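Local coordinates for aromatic-amino-acid:2-oxoglutarate transaminase (Candida albicans, PDB 6HND), which transfers amino groups between aromatic amino acids and 2-oxo acids such as 2-oxoglutarate, using pyridoxal 5'-phosphate as cofactor, at the interface of chains A and B. Coordinates in Å, arbitrary orientation; residue numbers count along the deposited sequence, not the author numbering. Chains: chain A/B, Aromatic-amino-acid:2-oxoglutarate transaminase.

Contact 1: the interface of chains A and B. Residues chain A 35, 37-39; chain B 466-467, 505, 508.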
ATOM      1  N   HIS A  35      -3.477  34.925 -12.332  1.00 60.47           N
ATOM      2  CA  HIS A  35      -3.537  35.757 -11.111  1.00 55.76           C
ATOM      3  C   HIS A  35      -2.320  35.425 -10.257  1.00 62.48           C
ATOM      4  O   HIS A  35      -1.838  34.266 -10.314  1.00 62.28           O
ATOM      5  CB  HIS A  35      -4.861  35.526 -10.394  1.00 54.25           C
ATOM      6  CG  HIS A  35      -5.147  36.514  -9.320  1.00 54.29           C
ATOM      7  ND1 HIS A  35      -4.476  36.499  -8.108  1.00 57.04           N
ATOM      8  CD2 HIS A  35      -6.063  37.501  -9.245  1.00 50.72           C
ATOM      9  CE1 HIS A  35      -4.968  37.446  -7.330  1.00 57.90           C
ATOM     10  NE2 HIS A  35      -5.934  38.090  -8.012  1.00 54.67           N
ATOM     11  N   LYS A  37      -1.863  35.400  -6.917  1.00 60.66           N
ATOM     12  CA  LYS A  37      -2.200  34.575  -5.724  1.00 65.89           C
ATOM     13  C   LYS A  37      -3.596  33.986  -5.925  1.00 60.72           C
ATOM     14  O   LYS A  37      -4.582  34.564  -5.472  1.00 58.72           O
ATOM     15  CB  LYS A  37      -2.153  35.407  -4.433  1.00 74.01           C
ATOM     16  CG  LYS A  37      -0.782  35.940  -4.006  1.00 81.42           C
ATOM     17  CD  LYS A  37      -0.430  37.332  -4.550  1.00 77.31           C
ATOM     18  CE  LYS A  37      -1.029  38.490  -3.771  1.00 76.71           C
ATOM     19  NZ  LYS A  37      -0.089  39.025  -2.752  1.00 71.73           N
ATOM     20  N   PRO A  38      -3.728  32.836  -6.628  1.00 55.25           N
ATOM     21  CA  PRO A  38      -5.033  32.218  -6.834  1.00 49.11           C
ATOM     22  C   PRO A  38      -5.503  31.550  -5.536  1.00 47.99           C
ATOM     23  O   PRO A  38      -4.659  31.173  -4.730  1.00 45.69           O
ATOM     24  CB  PRO A  38      -4.810  31.215  -7.979  1.00 51.34           C
ATOM     25  CG  PRO A  38      -3.299  30.958  -8.045  1.00 51.05           C
ATOM     26  CD  PRO A  38      -2.636  32.061  -7.252  1.00 53.87           C
ATOM     27  N   LEU A  39      -6.827  31.495  -5.349  1.00 46.54           N
ATOM     28  CA  LEU A  39      -7.531  30.667  -4.333  1.00 46.85           C
ATOM     29  C   LEU A  39      -8.077  29.394  -5.005  1.00 46.94           C
ATOM     30  O   LEU A  39      -8.475  29.443  -6.172  1.00 42.06           O
ATOM     31  CB  LEU A  39      -8.652  31.492  -3.699  1.00 44.27           C
ATOM     32  CG  LEU A  39      -8.199  32.734  -2.927  1.00 43.00           C
ATOM     33  CD1 LEU A  39      -9.400  33.572  -2.491  1.00 42.50           C
ATOM     34  CD2 LEU A  39      -7.344  32.347  -1.725  1.00 42.30           C
TER
ATOM     35  N   GLY B 466      -8.247  34.449 -10.608  1.00 44.67           N
ATOM     36  CA  GLY B 466      -7.581  33.917  -9.404  1.00 47.00           C
ATOM     37  C   GLY B 466      -8.460  32.962  -8.611  1.00 43.65           C
ATOM     38  O   GLY B 466      -8.390  32.947  -7.371  1.00 39.69           O
ATOM     39  N   ILE B 467      -9.254  32.163  -9.299  1.00 45.08           N
ATOM     40  CA  ILE B 467     -10.090  31.104  -8.659  1.00 46.80           C
ATOM     41  C   ILE B 467      -9.898  29.808  -9.463  1.00 43.34           C
ATOM     42  O   ILE B 467     -10.194  29.788 -10.697  1.00 38.88           O
ATOM     43  CB  ILE B 467     -11.559  31.579  -8.517  1.00 49.79           C
ATOM     44  CG1 ILE B 467     -12.417  30.593  -7.724  1.00 49.21           C
ATOM     45  CG2 ILE B 467     -12.180  31.899  -9.872  1.00 52.34           C
ATOM     46  CD1 ILE B 467     -11.912  30.299  -6.324  1.00 49.90           C
ATOM     47  N   SER B 505     -13.453  33.519  -2.720  1.00 42.02           N
ATOM     48  CA  SER B 505     -13.475  32.460  -3.759  1.00 37.62           C
ATOM     49  C   SER B 505     -14.764  32.612  -4.574  1.00 37.97           C
ATOM     50  O   SER B 505     -14.704  32.672  -5.816  1.00 38.01           O
ATOM     51  CB  SER B 505     -13.348  31.091  -3.141  1.00 40.57           C
ATOM     52  OG  SER B 505     -12.058  30.904  -2.574  1.00 44.96           O
ATOM     53  N   ARG B 508     -14.705  35.893  -6.727  1.00 38.53           N
ATOM     54  CA  ARG B 508     -13.865  35.785  -7.942  1.00 41.99           C
ATOM     55  C   ARG B 508     -14.560  34.880  -8.979  1.00 40.79           C
ATOM     56  O   ARG B 508     -14.509  35.189 -10.192  1.00 42.43           O
ATOM     57  CB  ARG B 508     -12.475  35.273  -7.558  1.00 42.04           C
ATOM     58  CG  ARG B 508     -11.689  36.219  -6.655  1.00 44.64           C
ATOM     59  CD  ARG B 508     -10.290  35.644  -6.440  1.00 45.95           C
ATOM     60  NE  ARG B 508      -9.462  36.380  -5.497  1.00 46.81           N
ATOM     61  CZ  ARG B 508      -8.190  36.092  -5.204  1.00 48.77           C
ATOM     62  NH1 ARG B 508      -7.565  35.056  -5.744  1.00 45.39           N
ATOM     63  NH2 ARG B 508      -7.540  36.843  -4.342  1.00 50.04           N
TER

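Contact 2: the interface of chains A and B. Residues chain A 64-65, 402, 405-406, 409, 494; chain B 46, 50.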
ATOM      1  N   PRO A  64      19.744  -1.150  20.319  1.00 39.57           N
ATOM      2  CA  PRO A  64      18.863  -2.310  20.360  1.00 38.89           C
ATOM      3  C   PRO A  64      18.834  -2.950  21.747  1.00 38.97           C
ATOM      4  O   PRO A  64      19.847  -3.067  22.353  1.00 45.05           O
ATOM      5  CB  PRO A  64      19.497  -3.277  19.350  1.00 38.04           C
ATOM      6  CG  PRO A  64      20.185  -2.376  18.349  1.00 39.82           C
ATOM      7  CD  PRO A  64      20.663  -1.190  19.170  1.00 42.01           C
ATOM      8  N   PHE A  65      17.661  -3.343  22.214  1.00 42.16           N
ATOM      9  CA  PHE A  65      17.461  -4.077  23.496  1.00 42.88           C
ATOM     10  C   PHE A  65      17.636  -3.159  24.713  1.00 42.98           C
ATOM     11  O   PHE A  65      17.367  -3.645  25.813  1.00 47.17           O
ATOM     12  CB  PHE A  65      18.311  -5.347  23.501  1.00 39.26           C
ATOM     13  CG  PHE A  65      17.786  -6.326  22.481  1.00 38.84           C
ATOM     14  CD1 PHE A  65      16.706  -7.142  22.780  1.00 37.02           C
ATOM     15  CD2 PHE A  65      18.286  -6.338  21.189  1.00 40.12           C
ATOM     16  CE1 PHE A  65      16.179  -8.001  21.828  1.00 42.78           C
ATOM     17  CE2 PHE A  65      17.775  -7.210  20.236  1.00 43.93           C
ATOM     18  CZ  PHE A  65      16.719  -8.038  20.555  1.00 45.07           C
ATOM     19  N   MET A 402      23.274  -2.522  15.198  1.00 42.94           N
ATOM     20  CA  MET A 402      22.425  -3.679  14.824  1.00 45.99           C
ATOM     21  C   MET A 402      23.359  -4.829  14.391  1.00 40.73           C
ATOM     22  O   MET A 402      23.245  -5.951  14.921  1.00 40.56           O
ATOM     23  CB  MET A 402      21.465  -3.266  13.702  1.00 51.02           C
ATOM     24  CG  MET A 402      20.220  -4.140  13.564  1.00 60.53           C
ATOM     25  SD  MET A 402      18.667  -3.194  13.331  1.00 61.32           S
ATOM     26  CE  MET A 402      18.586  -2.324  14.887  1.00 56.10           C
ATOM     27  N   ASN A 405      24.950  -6.879  17.022  1.00 43.54           N
ATOM     28  CA  ASN A 405      23.963  -7.786  17.661  1.00 46.80           C
ATOM     29  C   ASN A 405      23.844  -9.063  16.819  1.00 44.83           C
ATOM     30  O   ASN A 405      24.043 -10.178  17.347  1.00 44.68           O
ATOM     31  CB  ASN A 405      22.595  -7.128  17.799  1.00 51.75           C
ATOM     32  CG  ASN A 405      22.001  -7.321  19.170  1.00 53.47           C
ATOM     33  OD1 ASN A 405      21.429  -8.382  19.460  1.00 54.69           O
ATOM     34  ND2 ASN A 405      22.139  -6.289  19.995  1.00 58.68           N
ATOM     35  N   TYR A 406      23.545  -8.886  15.542  1.00 40.95           N
ATOM     36  CA  TYR A 406      23.296  -9.982  14.587  1.00 41.16           C
ATOM     37  C   TYR A 406      24.553 -10.844  14.518  1.00 37.25           C
ATOM     38  O   TYR A 406      24.413 -12.069  14.411  1.00 35.38           O
ATOM     39  CB  TYR A 406      22.862  -9.419  13.233  1.00 42.36           C
ATOM     40  CG  TYR A 406      21.387  -9.106  13.126  1.00 44.57           C
ATOM     41  CD1 TYR A 406      20.476 -10.094  12.816  1.00 46.97           C
ATOM     42  CD2 TYR A 406      20.896  -7.827  13.309  1.00 47.96           C
ATOM     43  CE1 TYR A 406      19.121  -9.840  12.720  1.00 49.01           C
ATOM     44  CE2 TYR A 406      19.538  -7.548  13.192  1.00 49.78           C
ATOM     45  CZ  TYR A 406      18.650  -8.554  12.872  1.00 44.92           C
ATOM     46  OH  TYR A 406      17.319  -8.306  12.750  1.00 51.67           O
ATOM     47  N   ARG A 409      24.705 -12.977  17.709  1.00 37.46           N
ATOM     48  CA  ARG A 409      23.616 -13.979  17.620  1.00 35.45           C
ATOM     49  C   ARG A 409      24.014 -15.108  16.658  1.00 36.06           C
ATOM     50  O   ARG A 409      23.743 -16.274  16.980  1.00 33.43           O
ATOM     51  CB  ARG A 409      22.321 -13.323  17.144  1.00 37.42           C
ATOM     52  CG  ARG A 409      21.611 -12.500  18.208  1.00 37.29           C
ATOM     53  CD  ARG A 409      20.421 -11.740  17.632  1.00 36.22           C
ATOM     54  NE  ARG A 409      19.719 -11.081  18.719  1.00 35.24           N
ATOM     55  CZ  ARG A 409      18.502 -11.380  19.125  1.00 34.65           C
ATOM     56  NH1 ARG A 409      17.805 -12.305  18.493  1.00 36.61           N
ATOM     57  NH2 ARG A 409      17.971 -10.736  20.160  1.00 36.40           N
ATOM     58  N   ALA A 494      17.077 -13.855  14.322  1.00 34.31           N
ATOM     59  CA  ALA A 494      16.576 -12.464  14.491  1.00 39.73           C
ATOM     60  C   ALA A 494      15.442 -12.346  15.526  1.00 42.12           C
ATOM     61  O   ALA A 494      15.375 -11.289  16.177  1.00 41.60           O
ATOM     62  CB  ALA A 494      16.132 -11.920  13.163  1.00 45.48           C
TER
ATOM     63  N   PRO B  46      12.529  -9.456  13.008  1.00 47.21           N
ATOM     64  CA  PRO B  46      13.425  -8.986  14.041  1.00 42.60           C
ATOM     65  C   PRO B  46      12.570  -8.901  15.300  1.00 39.70           C
ATOM     66  O   PRO B  46      11.449  -8.413  15.233  1.00 39.34           O
ATOM     67  CB  PRO B  46      13.939  -7.635  13.563  1.00 43.66           C
ATOM     68  CG  PRO B  46      13.444  -7.535  12.142  1.00 50.48           C
ATOM     69  CD  PRO B  46      12.228  -8.421  12.023  1.00 45.45           C
ATOM     70  N   PHE B  50      14.988  -4.641  18.584  1.00 34.95           N
ATOM     71  CA  PHE B  50      15.700  -3.983  17.475  1.00 36.12           C
ATOM     72  C   PHE B  50      15.033  -2.670  17.045  1.00 36.07           C
ATOM     73  O   PHE B  50      15.681  -1.903  16.338  1.00 34.30           O
ATOM     74  CB  PHE B  50      15.751  -4.932  16.280  1.00 38.52           C
ATOM     75  CG  PHE B  50      16.715  -6.081  16.441  1.00 36.90           C
ATOM     76  CD1 PHE B  50      18.079  -5.847  16.533  1.00 40.11           C
ATOM     77  CD2 PHE B  50      16.261  -7.382  16.519  1.00 38.60           C
ATOM     78  CE1 PHE B  50      18.977  -6.897  16.679  1.00 42.34           C
ATOM     79  CE2 PHE B  50      17.155  -8.431  16.668  1.00 40.92           C
ATOM     80  CZ  PHE B  50      18.511  -8.191  16.746  1.00 40.05           C
TER

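Contact 3: the interface of chains A and B. Residues chain A 466, 501, 504-505, 508; chain B 35, 37-39.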
ATOM      1  N   GLY A 466      10.205 -28.996  20.165  1.00 37.06           N
ATOM      2  CA  GLY A 466       9.916 -27.599  20.546  1.00 35.90           C
ATOM      3  C   GLY A 466      10.895 -26.642  19.890  1.00 42.16           C
ATOM      4  O   GLY A 466      11.354 -25.687  20.565  1.00 46.48           O
ATOM      5  N   GLU A 501      17.785 -18.121  24.704  1.00 44.03           N
ATOM      6  CA  GLU A 501      16.854 -18.735  23.720  1.00 46.29           C
ATOM      7  C   GLU A 501      17.635 -19.271  22.513  1.00 42.95           C
ATOM      8  O   GLU A 501      17.215 -20.320  21.958  1.00 40.83           O
ATOM      9  CB  GLU A 501      15.774 -17.751  23.283  1.00 46.84           C
ATOM     10  CG  GLU A 501      14.627 -17.680  24.270  1.00 47.22           C
ATOM     11  CD  GLU A 501      13.659 -16.554  23.985  1.00 45.30           C
ATOM     12  OE1 GLU A 501      13.563 -16.158  22.802  1.00 42.77           O
ATOM     13  OE2 GLU A 501      13.024 -16.081  24.952  1.00 46.66           O
ATOM     14  N   GLU A 504      19.417 -22.512  23.642  1.00 35.15           N
ATOM     15  CA  GLU A 504      18.399 -23.570  23.835  1.00 33.81           C
ATOM     16  C   GLU A 504      17.890 -24.010  22.458  1.00 36.23           C
ATOM     17  O   GLU A 504      17.708 -25.242  22.269  1.00 36.31           O
ATOM     18  CB  GLU A 504      17.284 -23.114  24.771  1.00 35.78           C
ATOM     19  CG  GLU A 504      16.189 -24.156  24.963  1.00 36.56           C
ATOM     20  CD  GLU A 504      16.620 -25.441  25.645  1.00 39.15           C
ATOM     21  OE1 GLU A 504      17.750 -25.447  26.237  1.00 47.43           O
ATOM     22  OE2 GLU A 504      15.819 -26.437  25.610  1.00 40.64           O
ATOM     23  N   SER A 505      17.733 -23.070  21.515  1.00 34.01           N
ATOM     24  CA  SER A 505      17.230 -23.346  20.139  1.00 35.82           C
ATOM     25  C   SER A 505      18.147 -24.338  19.409  1.00 32.39           C
ATOM     26  O   SER A 505      17.650 -25.320  18.890  1.00 31.62           O
ATOM     27  CB  SER A 505      17.057 -22.056  19.350  1.00 35.60           C
ATOM     28  OG  SER A 505      16.033 -21.293  19.957  1.00 39.65           O
ATOM     29  N   ARG A 508      17.915 -27.906  21.115  1.00 34.11           N
ATOM     30  CA  ARG A 508      16.696 -28.654  20.727  1.00 36.62           C
ATOM     31  C   ARG A 508      16.824 -29.146  19.282  1.00 39.00           C
ATOM     32  O   ARG A 508      16.401 -30.289  18.983  1.00 38.93           O
ATOM     33  CB  ARG A 508      15.457 -27.783  20.896  1.00 40.33           C
ATOM     34  CG  ARG A 508      15.077 -27.547  22.346  1.00 43.96           C
ATOM     35  CD  ARG A 508      13.892 -26.608  22.459  1.00 45.07           C
ATOM     36  NE  ARG A 508      13.697 -26.137  23.829  1.00 45.87           N
ATOM     37  CZ  ARG A 508      12.578 -25.612  24.307  1.00 44.10           C
ATOM     38  NH1 ARG A 508      11.508 -25.497  23.540  1.00 42.72           N
ATOM     39  NH2 ARG A 508      12.541 -25.199  25.561  1.00 46.36           N
TER
ATOM     40  N   HIS B  35       5.225 -29.708  21.259  1.00 54.81           N
ATOM     41  CA  HIS B  35       5.845 -29.246  22.523  1.00 49.56           C
ATOM     42  C   HIS B  35       5.009 -28.057  22.994  1.00 52.83           C
ATOM     43  O   HIS B  35       4.501 -27.333  22.106  1.00 48.53           O
ATOM     44  CB  HIS B  35       7.324 -28.967  22.264  1.00 47.45           C
ATOM     45  CG  HIS B  35       8.125 -28.593  23.462  1.00 41.15           C
ATOM     46  ND1 HIS B  35       7.875 -27.450  24.195  1.00 37.15           N
ATOM     47  CD2 HIS B  35       9.222 -29.155  24.002  1.00 39.47           C
ATOM     48  CE1 HIS B  35       8.744 -27.365  25.180  1.00 36.54           C
ATOM     49  NE2 HIS B  35       9.592 -28.387  25.078  1.00 39.59           N
ATOM     50  N   LYS B  37       5.728 -25.243  24.900  1.00 59.73           N
ATOM     51  CA  LYS B  37       6.398 -23.926  24.677  1.00 54.73           C
ATOM     52  C   LYS B  37       7.542 -24.084  23.675  1.00 56.53           C
ATOM     53  O   LYS B  37       8.716 -24.184  24.062  1.00 50.10           O
ATOM     54  CB  LYS B  37       6.923 -23.365  25.998  1.00 56.51           C
ATOM     55  CG  LYS B  37       5.984 -23.579  27.166  1.00 56.75           C
ATOM     56  CD  LYS B  37       6.170 -22.607  28.278  1.00 55.45           C
ATOM     57  CE  LYS B  37       4.882 -22.370  29.035  1.00 54.32           C
ATOM     58  NZ  LYS B  37       5.122 -21.400  30.117  1.00 59.94           N
ATOM     59  N   PRO B  38       7.237 -24.101  22.353  1.00 49.87           N
ATOM     60  CA  PRO B  38       8.277 -24.198  21.331  1.00 46.10           C
ATOM     61  C   PRO B  38       9.057 -22.883  21.251  1.00 41.60           C
ATOM     62  O   PRO B  38       8.479 -21.851  21.525  1.00 40.34           O
ATOM     63  CB  PRO B  38       7.496 -24.499  20.039  1.00 46.97           C
ATOM     64  CG  PRO B  38       6.139 -23.873  20.283  1.00 49.69           C
ATOM     65  CD  PRO B  38       5.888 -24.009  21.775  1.00 47.31           C
ATOM     66  N   LEU B  39      10.353 -22.954  20.934  1.00 42.42           N
ATOM     67  CA  LEU B  39      11.148 -21.787  20.447  1.00 43.80           C
ATOM     68  C   LEU B  39      11.183 -21.813  18.913  1.00 42.20           C
ATOM     69  O   LEU B  39      11.066 -22.907  18.324  1.00 44.43           O
ATOM     70  CB  LEU B  39      12.549 -21.816  21.055  1.00 44.31           C
ATOM     71  CG  LEU B  39      12.568 -21.623  22.573  1.00 42.55           C
ATOM     72  CD1 LEU B  39      13.929 -22.008  23.167  1.00 39.74           C
ATOM     73  CD2 LEU B  39      12.171 -20.195  22.930  1.00 41.09           C
TER
HETATM   74  O   HOH W   1      10.485 -23.661  26.447  1.00 56.86           O

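Contact 1: the interface of chains A and B
A:His35 and A:Leu39 of the N-terminal arm take the guanidinium of B:Arg508 between them. The leucine branch CD1 of A:Leu39 sits over the centre of one guanidinium face, 3.9 Å from CZ of B:Arg508, while the imidazole of A:His35 lies against the opposite face, the two planes 31° apart. NH1 of B:Arg508 is 4.1 Å from the centroid of the A:His35 ring, a cation-pi contact. In its own plane the guanidinium is held by two carbonyls: NH1 of B:Arg508 donates across the contact to O of A:Lys37 (3.0 Å), nearly straight, and within its chain to O of B:Gly466 (2.8 Å). O of B:Gly466 also takes the backbone N-H of A:Leu39, N to O 2.9 Å, above the carbonyl plane, so two donors grip it. Packing is tightest where the bare CA of B:Gly466 lets the backbone come up to CB of A:His35 (3.3 Å). The imidazole is itself steadied in its plane by N of A:Lys37, which donates to ND1. The looser side has A:Lys37, with 8 Å² hidden and its side chain making no listed contact with chain B, and OG of B:Ser505, 3.6 Å from CB of A:Leu39. A parallel bridge between A:Leu39 and B:Ile467 completes the site, which fastens one subunit's arm to the other's C-terminal region.

Contact 2: the interface of chains A and B
The 3-10 helix 48-50 and preceding loop of chain B meet helix 392-418 of chain A, together with the loops carrying A:Pro64, A:Phe65 and A:Ala494, and B:Phe50 plugs into the groove between them. Its side chain and backbone bury 124 Å² against chain A. With CG anti to the carbonyl carbon (chi1 -73°), the ring is inserted between two aromatic residues. A:Phe65 comes edge-on to one face, its CE2 over the ring centre and 3.7 Å from CZ of B:Phe50, with the planes 80° apart. On the opposite face A:Tyr406 brings CE2 to 3.6 Å from CE1 of B:Phe50, near the rim, and each of these two rings is offset from the centre of the other. The leading end of the phenyl ring points at the guanidinium of A:Arg409, whose face it meets close to NE. That arginine runs out extended from CG to NE, and NE of A:Arg409 donates to OD1 of A:Asn405 (3.3 Å), in the carbonyl plane; the bond is long but probably helps orient both groups around the phenyl ring. Nearer the backbone of B:Phe50, the bent chain of A:Met402 carries its methyl CE to 3.3 Å from O of B:Phe50. At the far end of the tyrosine, the phenolic OH of A:Tyr406 lies 3.5 Å from CB of B:Pro46.

Contact 3: the interface of chains A and B
B:Leu39 presses both methyl branches onto helix 499-518 of chain A. CD1 of B:Leu39 rests 3.6 Å from CG of A:Glu504 and also lies over the centre of the A:Arg508 guanidinium; CD2 of B:Leu39 reaches CG of A:Glu501 at 3.8 Å. The leucine thus touches the aliphatic stems of two glutamates, and 98 Å² of it is hidden. NH1 of A:Arg508 donates to O of B:Lys37 (3.1 Å) in the guanidinium plane and lies over the face of the B:His35 ring. O of A:Gly466 accepts N of B:Leu39 (2.9 Å) across the contact and also NH1 of A:Arg508. A water in the guanidinium plane adds a second link: NH2 of A:Arg508 is 2.7 Å from the water, and the water 3.0 Å from O of B:Lys37. Behind this first shell, A:Glu504 positions the arginine. Its CG stands anti to the backbone N (chi1 178°) and the chain then bends, turning OE2 of A:Glu504 toward NE of A:Arg508 for a straight salt bridge of 2.8 Å through the anti lone pair. The carboxylate would probably offset the arginine's charge and should limit rotation of the guanidinium. The site secures the N-terminal arm of chain B on chain A, which should help hold the dimer together.

Contacts 1 and 3 are two-fold equivalents: arm residues 35-39 of one chain meet Gly466 and helix 499-518 of the other, and the centres of their C-alpha atoms are about 68 Å apart. Contact 2 shares no residue with contact 3 but continues along the same chain B segment, its centre about 19 Å away, and lies about 55 Å from contact 1. Contacts 2 and 3 therefore hold successive stretches of one arm on chain A, and contact 1 shows the reciprocal arm on chain B. The exchange clasps the two subunits at widely separated points, consistent with the dimers usual in this aminotransferase class.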